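Local coordinates for protein Phthiocerol/phenolphthiocerol synthesis polyketide synthase type I PpsC (Mycobacterium tuberculosis, PDB 5NJI) that carries a dehydratase domain that probably removes water from beta-hydroxyacyl intermediates during assembly of the phthiocerol and phenolphthiocerol lipids, at residues Asp27-Leu32 against Tyr73-Leu78; Pro189-Ile194 against His225-Asp230; Val283-Ala288 against Val294-Leu299. The protein carries 1 engineered substitution. All coordinates share one frame; numbering follows the deposited sequence. Where two conformers were deposited one is given.

How the contacts relate
The contacts follow one another in series along the chain, none nesting or crossing. Contact 1 comes first, closing a loop of 40 residues that returns the N-terminal segment to helix 70-84. Contact 2 then brings the 189-194 turn onto the start of helix 226-234, 30 residues later. Contact 3, the shortest closure, is the hairpin of strands 281-289 and 292-300. The first two contacts touch, with centres 16 Å apart: E75 of helix 70-84 and L31 of the N-terminal loop pack on P226, and A74 on M229. M228 of contact 2 reaches L299 of contact 3. Contacts 1 and 3 do not touch; they lie on opposite sides of the chain's centre.

Contact 1 (Asp27-Leu32 against Tyr73-Leu78); sequences DTHPLL and YAEIAL
H29 and E75 make a buried histidine-carboxylate hydrogen bond, which with two leucine-isoleucine contacts docks the loop before strand 34-37 onto helix 70-84, the helix of the first half of this double-hotdog dehydratase. H29 NE2 donates to E75 OE2 over 2.7 Å, and the bond is close to straight at 170°. The oxygen uses its anti lone pair and sits at the edge of the imidazole, practically in the ring plane. Ring and carboxylate are only 14° apart, so the two flat groups meet almost coplanar. A bend in the E75 chain (chi2 56°) brings its CG to 3.7 Å from H29 NE2, beside the same ring edge. The other ring nitrogen is used within the loop: L31 N donates to H29 ND1 at 3.1 Å, and bonds at both nitrogens hold the ring in its rotation.

Next to this polar pair, I76 is shared by two leucines. Its CG1 meets L31 CB at 3.8 Å, while the other branch, CG2, meets L32 CD1 at 3.9 Å. The split follows from chi1: CG1 stands anti to the carbonyl carbon and CG2 anti to the backbone N, so each branch serves a different leucine. L32 also packs against A79 and A80 of the same helix.

E75 has further partners ahead of helix 226-234: M223 N donates to OE2 and L224 N to OE1. OE2 thus takes two bonds and OE1 at least one. With ND1 accepting and NE2 donating, H29 is probably a neutral imidazole protonated on NE2, while three N-H donors would help to keep the buried E75 ionised.

Contact 2 (Pro189-Ile194 against His225-Asp230); sequences PAFQGI and HPVMMD. With 8Z2 (~{S}-[2-[3-[[(2~{R})-4-[[[(2~{R},3~{S},4~{R},5~{R})-5-(6-aminopurin-9-yl)-4-oxidanyl-3-phosphonooxy-oxolan-2-yl]methoxy-oxidanyl-phosphoryl]oxy-oxidanyl-phosphoryl]oxy-3,3-dimethyl-2-oxidanyl-butanoyl]amino]propanoylamino]ethyl] (~{E})-dodec-2-enethioate), chain B.
F191 and V227 make the main apolar contact, joining the short 3-10 turn at 189-191 to the first turn of helix 226-234. V227 CG1 sits over one face of the phenyl ring, 4.0 Å from its centroid and 16° off the normal, a CH-pi contact. The second methyl, CG2, reaches the far end of the ring and approaches F191 CZ at 3.8 Å. Putting CG1 anti to the backbone N (chi1 177°) turns that methyl onto the ring. The same methyl also presses on the backbone, with A190 O only 3.1 Å from V227 CG1. W56 touches both A190 and V227.

D230 approaches the phenylalanine differently. Its CB lies at the ring edge, 3.9 Å from F191 CE2, and its OD2 comes to 3.5 Å from F191 CD2. The carboxylate plane stands almost upright to the ring, 85° away. Q234 NE2, one helical turn on, donates to D230 OD2, and H187 NE2 makes a weak hydrogen bond to the same oxygen.

A capping bond starts the helix: H225 is its N-cap, and H225 ND1 accepts from V227 N at 3.2 Å, with the donor near the ring plane. Outside the two segments, H225 NE2 bonds A215 O. Residues 225-230 spell the HPxxxD motif of polyketide synthase dehydratases.

The other carboxylate oxygen faces the bound dodecenoyl chain, with D230 OD1 3.5 Å from CA5 of 8Z2 and 3.6 Å from CA3. F191 thus backs an acid at the acyl-chain pocket, and Q234 helps to set how its carboxylate is turned. A190 O pays a price here: it is buried against V227 without a hydrogen-bond partner.

Contact 3 (Val283-Ala288 against Val294-Leu299); sequences VGSLAA and VGEVVL
L286 and G295 pair closely across the hairpin on the face that also carries V297, with CA atoms 4.2 Å apart. The L286 side chain, its CG turned anti to the backbone N, leans over the opposite strand until CD1 is 3.8 Å from G295 CA, over the glycine, which has no side chain of its own there. Glycine answers again at the next non-hydrogen-bonded pair, where G284 CA lies 4.2 Å from V297 CG1. On this inner side V297 packs on L233 of helix 226-234, and the nearest atoms of the L286 side chain and the bound 8Z2 are about 4 Å apart.

Strands 281-289 and 292-300 run antiparallel, at 169°, and form a beta hairpin in the second hotdog half, where the curved sheet wraps helix 226-234. Pairs V283-V298, S285-E296 and A287-V294 each exchange two backbone hydrogen bonds, of which V294 N to A287 O, at 2.8 Å, is nearly straight (174°). Short CA-H...O contacts lie between them, including G295 CA to S285 O at 3.0 Å.

The outer face, with V283, S285, A287, V294, E296 and V298, is looser and partly open to solvent. The E296 chain bends at chi2 (-85°) and carries OE1 toward the V283-V298 pair, where a water bridges the strands by donating to E296 OE1 at 2.7 Å and to V283 O at 2.9 Å.

Contact 1 (Asp27-Leu32 against Tyr73-Leu78)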
loop_
_atom_site.group_PDB
_atom_site.type_symbol
_atom_site.label_atom_id
_atom_site.label_comp_id
_atom_site.label_asym_id
_atom_site.label_seq_id
_atom_site.Cartn_x
_atom_site.Cartn_y
_atom_site.Cartn_z
ATOM N N ASP A 27 0.468 -17.846 13.841
ATOM C CA ASP A 27 -0.790 -17.426 13.288
ATOM C C ASP A 27 -0.719 -15.917 13.523
ATOM O O ASP A 27 -1.611 -15.202 13.155
ATOM C CB ASP A 27 -2.093 -18.118 13.935
ATOM C CG ASP A 27 -3.222 -18.501 12.833
ATOM O OD1 ASP A 27 -3.025 -19.437 12.056
ATOM O OD2 ASP A 27 -4.318 -17.878 12.714
ATOM N N THR A 28 0.367 -15.465 14.129
ATOM C CA THR A 28 0.423 -14.034 14.404
ATOM C C THR A 28 0.757 -13.242 13.142
ATOM O O THR A 28 1.710 -13.558 12.427
ATOM C CB THR A 28 1.463 -13.744 15.484
ATOM O OG1 THR A 28 1.203 -14.566 16.626
ATOM C CG2 THR A 28 1.412 -12.285 15.898
ATOM N N HIS A 29 -0.009 -12.201 12.892
ATOM C CA HIS A 29 0.268 -11.302 11.773
ATOM C C HIS A 29 1.612 -10.601 11.991
ATOM O O HIS A 29 1.825 -10.005 13.051
ATOM C CB HIS A 29 -0.860 -10.290 11.684
ATOM C CG HIS A 29 -0.899 -9.532 10.400
ATOM N ND1 HIS A 29 0.064 -8.612 10.053
ATOM C CD2 HIS A 29 -1.792 -9.550 9.385
ATOM C CE1 HIS A 29 -0.239 -8.091 8.876
ATOM N NE2 HIS A 29 -1.350 -8.657 8.443
ATOM N N PRO A 30 2.536 -10.635 11.024
ATOM C CA PRO A 30 3.879 -10.101 11.292
ATOM C C PRO A 30 3.948 -8.590 11.370
ATOM O O PRO A 30 4.933 -8.079 11.916
ATOM C CB PRO A 30 4.707 -10.622 10.115
ATOM C CG PRO A 30 3.717 -10.812 9.039
ATOM C CD PRO A 30 2.480 -11.308 9.716
ATOM N N LEU A 31 2.958 -7.861 10.858
ATOM C CA LEU A 31 2.960 -6.402 10.946
ATOM C C LEU A 31 2.016 -5.888 12.021
ATOM O O LEU A 31 2.333 -4.912 12.705
ATOM C CB LEU A 31 2.583 -5.773 9.596
ATOM C CG LEU A 31 3.442 -6.224 8.414
ATOM C CD1 LEU A 31 2.955 -5.599 7.097
ATOM C CD2 LEU A 31 4.902 -5.898 8.681
ATOM N N LEU A 32 0.878 -6.549 12.202
ATOM C CA LEU A 32 -0.111 -6.105 13.176
ATOM C C LEU A 32 0.229 -6.594 14.569
ATOM O O LEU A 32 0.095 -5.841 15.548
ATOM C CB LEU A 32 -1.492 -6.605 12.758
ATOM C CG LEU A 32 -2.641 -6.366 13.738
ATOM C CD1 LEU A 32 -2.997 -4.894 13.824
ATOM C CD2 LEU A 32 -3.849 -7.176 13.368
ATOM N N TYR A 73 0.564 0.070 5.961
ATOM C CA TYR A 73 -0.461 0.599 6.852
ATOM C C TYR A 73 -1.850 0.164 6.395
ATOM O O TYR A 73 -2.731 -0.107 7.217
ATOM C CB TYR A 73 -0.384 2.119 6.898
ATOM C CG TYR A 73 0.916 2.697 7.406
ATOM C CD1 TYR A 73 1.178 2.790 8.759
ATOM C CD2 TYR A 73 1.868 3.161 6.526
ATOM C CE1 TYR A 73 2.334 3.352 9.201
ATOM C CE2 TYR A 73 3.032 3.712 6.957
ATOM C CZ TYR A 73 3.263 3.816 8.291
ATOM O OH TYR A 73 4.434 4.390 8.710
ATOM N N ALA A 74 -2.066 0.098 5.082
ATOM C CA ALA A 74 -3.348 -0.384 4.583
ATOM C C ALA A 74 -3.604 -1.814 5.021
ATOM O O ALA A 74 -4.697 -2.142 5.492
ATOM C CB ALA A 74 -3.385 -0.279 3.058
ATOM N N GLU A 75 -2.594 -2.687 4.903
ATOM C CA GLU A 75 -2.754 -4.059 5.367
ATOM C C GLU A 75 -2.995 -4.117 6.877
ATOM O O GLU A 75 -3.819 -4.902 7.361
ATOM C CB GLU A 75 -1.530 -4.872 4.961
ATOM C CG GLU A 75 -1.417 -6.221 5.665
ATOM C CD GLU A 75 -2.656 -7.097 5.482
ATOM O OE1 GLU A 75 -3.491 -6.825 4.595
ATOM O OE2 GLU A 75 -2.801 -8.074 6.238
ATOM N N ILE A 76 -2.269 -3.314 7.648
ATOM C CA ILE A 76 -2.460 -3.348 9.091
ATOM C C ILE A 76 -3.884 -2.965 9.459
ATOM O O ILE A 76 -4.496 -3.590 10.329
ATOM C CB ILE A 76 -1.430 -2.439 9.781
ATOM C CG1 ILE A 76 -0.040 -3.058 9.642
ATOM C CG2 ILE A 76 -1.774 -2.220 11.234
ATOM C CD1 ILE A 76 1.098 -2.069 9.858
ATOM N N ALA A 77 -4.429 -1.936 8.817
ATOM C CA ALA A 77 -5.799 -1.533 9.123
ATOM C C ALA A 77 -6.799 -2.635 8.774
ATOM O O ALA A 77 -7.708 -2.931 9.561
ATOM C CB ALA A 77 -6.138 -0.238 8.390
ATOM N N LEU A 78 -6.659 -3.251 7.595
ATOM C CA LEU A 78 -7.569 -4.333 7.212
ATOM C C LEU A 78 -7.423 -5.540 8.119
ATOM O O LEU A 78 -8.422 -6.158 8.505
ATOM C CB LEU A 78 -7.334 -4.738 5.754
ATOM C CG LEU A 78 -7.697 -3.642 4.769
ATOM C CD1 LEU A 78 -7.177 -4.075 3.428
ATOM C CD2 LEU A 78 -9.201 -3.415 4.698
#

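Contact 2 (Pro189-Ile194 against His225-Asp230)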
loop_
_atom_site.group_PDB
_atom_site.type_symbol
_atom_site.label_atom_id
_atom_site.label_comp_id
_atom_site.label_asym_id
_atom_site.label_seq_id
_atom_site.Cartn_x
_atom_site.Cartn_y
_atom_site.Cartn_z
ATOM N N PRO A 189 15.042 -5.831 -4.280
ATOM C CA PRO A 189 14.516 -6.879 -5.177
ATOM C C PRO A 189 13.096 -7.326 -4.867
ATOM O O PRO A 189 12.326 -7.638 -5.785
ATOM C CB PRO A 189 15.524 -8.018 -4.987
ATOM C CG PRO A 189 16.799 -7.324 -4.634
ATOM C CD PRO A 189 16.406 -6.141 -3.806
ATOM N N ALA A 190 12.719 -7.374 -3.590
ATOM C CA ALA A 190 11.394 -7.846 -3.253
ATOM C C ALA A 190 10.303 -6.959 -3.841
ATOM O O ALA A 190 9.197 -7.443 -4.065
ATOM C CB ALA A 190 11.244 -7.943 -1.743
ATOM N N PHE A 191 10.595 -5.694 -4.114
ATOM C CA PHE A 191 9.616 -4.746 -4.631
ATOM C C PHE A 191 9.734 -4.506 -6.125
ATOM O O PHE A 191 8.969 -3.712 -6.661
ATOM C CB PHE A 191 9.750 -3.400 -3.901
ATOM C CG PHE A 191 9.192 -3.407 -2.502
ATOM C CD1 PHE A 191 9.915 -3.924 -1.445
ATOM C CD2 PHE A 191 7.924 -2.900 -2.254
ATOM C CE1 PHE A 191 9.391 -3.959 -0.157
ATOM C CE2 PHE A 191 7.387 -2.925 -0.961
ATOM C CZ PHE A 191 8.126 -3.442 0.090
ATOM N N GLN A 192 10.679 -5.153 -6.806
ATOM C CA GLN A 192 10.895 -4.911 -8.232
ATOM C C GLN A 192 10.014 -5.852 -9.052
ATOM O O GLN A 192 10.472 -6.759 -9.759
ATOM C CB GLN A 192 12.372 -5.067 -8.569
ATOM C CG GLN A 192 13.242 -3.926 -8.019
ATOM C CD GLN A 192 14.730 -4.210 -8.145
ATOM O OE1 GLN A 192 15.138 -5.023 -8.968
ATOM N NE2 GLN A 192 15.547 -3.559 -7.309
ATOM N N GLY A 193 8.715 -5.597 -8.959
ATOM C CA GLY A 193 7.710 -6.425 -9.588
ATOM C C GLY A 193 7.186 -5.955 -10.924
ATOM O O GLY A 193 6.408 -6.677 -11.539
ATOM N N ILE A 194 7.586 -4.791 -11.406
ATOM C CA ILE A 194 7.170 -4.365 -12.736
ATOM C C ILE A 194 8.111 -5.006 -13.750
ATOM O O ILE A 194 9.318 -4.750 -13.743
ATOM C CB ILE A 194 7.156 -2.836 -12.842
ATOM C CG1 ILE A 194 5.987 -2.306 -11.996
ATOM C CG2 ILE A 194 6.990 -2.405 -14.280
ATOM C CD1 ILE A 194 5.831 -0.830 -11.977
ATOM N N HIS A 225 -1.569 -7.932 0.360
ATOM C CA HIS A 225 -0.113 -8.089 0.367
ATOM C C HIS A 225 0.521 -6.681 0.101
ATOM O O HIS A 225 0.386 -6.207 -0.937
ATOM C CB HIS A 225 0.414 -9.140 -0.675
ATOM C CG HIS A 225 1.819 -9.601 -0.418
ATOM N ND1 HIS A 225 2.850 -8.735 -0.182
ATOM C CD2 HIS A 225 2.354 -10.843 -0.302
ATOM C CE1 HIS A 225 3.951 -9.414 0.059
ATOM N NE2 HIS A 225 3.677 -10.694 -0.012
ATOM N N PRO A 226 1.204 -6.087 1.068
ATOM C CA PRO A 226 1.730 -4.756 0.892
ATOM C C PRO A 226 2.705 -4.596 -0.310
ATOM O O PRO A 226 2.776 -3.622 -0.938
ATOM C CB PRO A 226 2.476 -4.481 2.222
ATOM C CG PRO A 226 1.919 -5.394 3.170
ATOM C CD PRO A 226 1.395 -6.572 2.441
ATOM N N VAL A 227 3.503 -5.621 -0.533
ATOM C CA VAL A 227 4.535 -5.462 -1.584
ATOM C C VAL A 227 3.833 -5.414 -2.927
ATOM O O VAL A 227 4.096 -4.698 -3.792
ATOM C CB VAL A 227 5.601 -6.614 -1.618
ATOM C CG1 VAL A 227 6.573 -6.445 -2.725
ATOM C CG2 VAL A 227 6.230 -6.753 -0.248
ATOM N N MET A 228 2.854 -6.289 -3.073
ATOM C CA MET A 228 1.993 -6.251 -4.269
ATOM C C MET A 228 1.109 -4.844 -4.683
ATOM O O MET A 228 1.149 -4.282 -5.664
ATOM C CB MET A 228 1.005 -7.456 -4.447
ATOM C CG MET A 228 0.469 -7.635 -5.829
ATOM S SD MET A 228 1.802 -8.427 -6.792
ATOM C CE MET A 228 1.013 -9.116 -8.192
ATOM N N MET A 229 0.580 -4.347 -3.564
ATOM C CA MET A 229 -0.055 -3.053 -3.587
ATOM C C MET A 229 1.024 -1.989 -3.971
ATOM O O MET A 229 0.788 -1.182 -4.766
ATOM C CB MET A 229 -0.742 -2.611 -2.282
ATOM C CG MET A 229 -1.333 -1.230 -2.356
ATOM S SD MET A 229 -2.329 -1.011 -0.897
ATOM C CE MET A 229 -2.749 0.686 -1.062
ATOM N N ASP A 230 2.202 -2.014 -3.338
ATOM C CA ASP A 230 3.211 -1.039 -3.703
ATOM C C ASP A 230 3.598 -1.168 -5.172
ATOM O O ASP A 230 3.770 -0.154 -5.855
ATOM C CB ASP A 230 4.452 -1.178 -2.817
ATOM C CG ASP A 230 5.413 -0.012 -3.008
ATOM O OD1 ASP A 230 5.130 1.076 -2.455
ATOM O OD2 ASP A 230 6.421 -0.162 -3.741
HETATM C C2 8Z2 B . -5.121 14.860 10.920
HETATM C C4 8Z2 B . -3.120 16.037 10.615
HETATM C C5 8Z2 B . -3.087 16.301 11.900
HETATM C C6 8Z2 B . -4.039 15.889 12.699
HETATM C C8 8Z2 B . -1.374 17.211 11.059
HETATM C C10 8Z2 B . 5.792 8.603 -8.514
HETATM C C11 8Z2 B . 5.128 9.608 -9.365
HETATM C C12 8Z2 B . 5.977 10.813 -9.504
HETATM N N9 8Z2 B . -2.022 16.552 10.103
HETATM N N7 8Z2 B . -2.008 16.993 12.162
HETATM N N3 8Z2 B . -4.130 15.316 10.095
HETATM N N1 8Z2 B . -5.070 15.175 12.248
HETATM N N6 8Z2 B . -3.873 16.232 13.952
HETATM C "C1'" 8Z2 B . -2.149 16.191 8.546
HETATM C "C2'" 8Z2 B . -3.050 17.289 8.126
HETATM O "O2'" 8Z2 B . -3.961 16.505 7.367
HETATM C "C3'" 8Z2 B . -2.038 18.291 7.364
HETATM O "O3'" 8Z2 B . -2.640 19.618 7.329
HETATM C "C4'" 8Z2 B . -1.650 17.154 6.203
HETATM O "O4'" 8Z2 B . -1.331 16.047 7.168
HETATM C "C5'" 8Z2 B . -0.497 17.206 5.213
HETATM O "O5'" 8Z2 B . 0.770 17.239 5.756
HETATM P P1 8Z2 B . 1.309 18.234 6.707
HETATM O O11 8Z2 B . 0.919 17.563 7.942
HETATM O O12 8Z2 B . 0.621 19.547 6.799
HETATM O O6 8Z2 B . 2.998 18.449 6.594
HETATM P P2 8Z2 B . 3.973 17.821 7.717
HETATM O O21 8Z2 B . 3.210 17.383 9.038
HETATM O O22 8Z2 B . 5.148 18.391 8.236
HETATM O O7 8Z2 B . 4.391 16.556 6.771
HETATM C CPA 8Z2 B . 4.162 16.360 5.365
HETATM C CPB 8Z2 B . 4.797 14.972 5.082
HETATM C CP8 8Z2 B . 4.122 13.974 6.040
HETATM C CP7 8Z2 B . 4.597 14.531 3.668
HETATM C CP9 8Z2 B . 6.290 15.057 5.377
HETATM O OP3 8Z2 B . 2.784 14.008 5.735
HETATM C CP6 8Z2 B . 4.647 12.518 5.938
HETATM O OP2 8Z2 B . 5.781 12.310 6.178
HETATM N NP2 8Z2 B . 3.758 11.550 5.773
HETATM C CP5 8Z2 B . 4.037 10.132 5.723
HETATM C CP4 8Z2 B . 4.230 9.700 4.282
HETATM C CP3 8Z2 B . 4.540 8.185 4.274
HETATM O OP1 8Z2 B . 5.000 7.667 5.233
HETATM N NP1 8Z2 B . 4.295 7.513 3.175
HETATM C CP2 8Z2 B . 4.502 6.100 3.075
HETATM C CP1 8Z2 B . 5.940 5.759 2.916
HETATM S S 8Z2 B . 6.580 6.338 1.314
HETATM P P3 8Z2 B . -2.932 20.322 8.916
HETATM O O31 8Z2 B . -1.502 19.921 9.722
HETATM O O32 8Z2 B . -3.877 19.705 9.752
HETATM O O33 8Z2 B . -3.119 21.769 9.065
HETATM C CA1 8Z2 B . 5.946 5.337 0.341
HETATM C CA2 8Z2 B . 6.322 5.509 -1.084
HETATM O OA1 8Z2 B . 5.201 4.438 0.575
HETATM C CA3 8Z2 B . 5.696 4.604 -2.071
HETATM C CA4 8Z2 B . 6.040 4.814 -3.488
HETATM C CA5 8Z2 B . 5.173 4.022 -4.434
HETATM C CA6 8Z2 B . 5.545 4.338 -5.874
HETATM C CA7 8Z2 B . 4.972 5.703 -6.319
HETATM C CA8 8Z2 B . 5.676 6.268 -7.536
HETATM C CA9 8Z2 B . 4.924 7.436 -8.230
#

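Contact 3 (Val283-Ala288 against Val294-Leu299)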
loop_
_atom_site.group_PDB
_atom_site.type_symbol
_atom_site.label_atom_id
_atom_site.label_comp_id
_atom_site.label_asym_id
_atom_site.label_seq_id
_atom_site.Cartn_x
_atom_site.Cartn_y
_atom_site.Cartn_z
ATOM N N VAL A 283 -2.951 -0.874 -14.058
ATOM C CA VAL A 283 -3.186 0.309 -14.874
ATOM C C VAL A 283 -3.294 1.500 -13.923
ATOM O O VAL A 283 -4.068 1.460 -12.960
ATOM C CB VAL A 283 -4.447 0.160 -15.739
ATOM C CG1 VAL A 283 -4.631 1.382 -16.620
ATOM C CG2 VAL A 283 -4.360 -1.106 -16.572
ATOM N N GLY A 284 -2.488 2.522 -14.162
ATOM C CA GLY A 284 -2.440 3.681 -13.285
ATOM C C GLY A 284 -2.551 4.976 -14.059
ATOM O O GLY A 284 -1.974 5.121 -15.138
ATOM N N SER A 285 -3.308 5.921 -13.495
ATOM C CA SER A 285 -3.437 7.263 -14.039
ATOM C C SER A 285 -3.122 8.265 -12.943
ATOM O O SER A 285 -3.427 8.041 -11.768
ATOM C CB SER A 285 -4.846 7.522 -14.617
ATOM O OG SER A 285 -5.839 7.379 -13.627
ATOM N N LEU A 286 -2.496 9.369 -13.340
ATOM C CA LEU A 286 -2.027 10.382 -12.414
ATOM C C LEU A 286 -2.346 11.758 -12.972
ATOM O O LEU A 286 -2.182 11.997 -14.174
ATOM C CB LEU A 286 -0.527 10.232 -12.191
ATOM C CG LEU A 286 0.159 11.011 -11.071
ATOM C CD1 LEU A 286 -0.248 10.476 -9.714
ATOM C CD2 LEU A 286 1.638 10.904 -11.217
ATOM N N ALA A 287 -2.841 12.643 -12.105
ATOM C CA ALA A 287 -3.151 14.023 -12.446
ATOM C C ALA A 287 -2.581 14.954 -11.379
ATOM O O ALA A 287 -2.470 14.593 -10.200
ATOM C CB ALA A 287 -4.677 14.240 -12.565
ATOM N N ALA A 288 -2.192 16.154 -11.800
ATOM C CA ALA A 288 -1.821 17.198 -10.860
ATOM C C ALA A 288 -3.047 17.743 -10.141
ATOM O O ALA A 288 -4.135 17.866 -10.722
ATOM C CB ALA A 288 -1.094 18.337 -11.580
ATOM N N VAL A 294 -2.543 13.305 -7.704
ATOM C CA VAL A 294 -3.618 12.378 -7.351
ATOM C C VAL A 294 -3.702 11.289 -8.412
ATOM O O VAL A 294 -3.867 11.574 -9.605
ATOM C CB VAL A 294 -4.979 13.077 -7.198
ATOM C CG1 VAL A 294 -6.072 12.059 -6.942
ATOM C CG2 VAL A 294 -4.921 14.071 -6.048
ATOM N N GLY A 295 -3.622 10.032 -7.972
ATOM C CA GLY A 295 -3.622 8.908 -8.873
ATOM C C GLY A 295 -4.754 7.941 -8.578
ATOM O O GLY A 295 -5.457 8.025 -7.559
ATOM N N GLU A 296 -4.895 6.989 -9.489
ATOM C CA GLU A 296 -5.883 5.925 -9.413
ATOM C C GLU A 296 -5.211 4.700 -10.014
ATOM O O GLU A 296 -4.528 4.829 -11.032
ATOM C CB GLU A 296 -7.167 6.291 -10.189
ATOM C CG GLU A 296 -8.368 5.410 -9.914
ATOM C CD GLU A 296 -8.384 4.147 -10.755
ATOM O OE1 GLU A 296 -7.757 4.140 -11.836
ATOM O OE2 GLU A 296 -9.031 3.163 -10.335
ATOM N N VAL A 297 -5.346 3.533 -9.370
ATOM C CA VAL A 297 -4.744 2.300 -9.885
ATOM C C VAL A 297 -5.735 1.145 -9.807
ATOM O O VAL A 297 -6.506 1.025 -8.849
ATOM C CB VAL A 297 -3.433 1.922 -9.161
ATOM C CG1 VAL A 297 -2.438 3.090 -9.150
ATOM C CG2 VAL A 297 -3.684 1.467 -7.760
ATOM N N VAL A 298 -5.691 0.270 -10.815
ATOM C CA VAL A 298 -6.467 -0.968 -10.834
ATOM C C VAL A 298 -5.526 -2.122 -11.137
ATOM O O VAL A 298 -4.760 -2.062 -12.108
ATOM C CB VAL A 298 -7.589 -0.918 -11.887
ATOM C CG1 VAL A 298 -8.363 -2.235 -11.931
ATOM C CG2 VAL A 298 -8.517 0.258 -11.601
ATOM N N LEU A 299 -5.597 -3.167 -10.317
ATOM C CA LEU A 299 -4.843 -4.395 -10.501
ATOM C C LEU A 299 -5.804 -5.519 -10.836
ATOM O O LEU A 299 -6.781 -5.730 -10.112
ATOM C CB LEU A 299 -4.071 -4.750 -9.225
ATOM C CG LEU A 299 -3.242 -6.025 -9.214
ATOM C CD1 LEU A 299 -1.974 -5.834 -10.020
ATOM C CD2 LEU A 299 -2.911 -6.385 -7.759
HETATM O O HOH W 1 -6.659 2.612 -13.715
#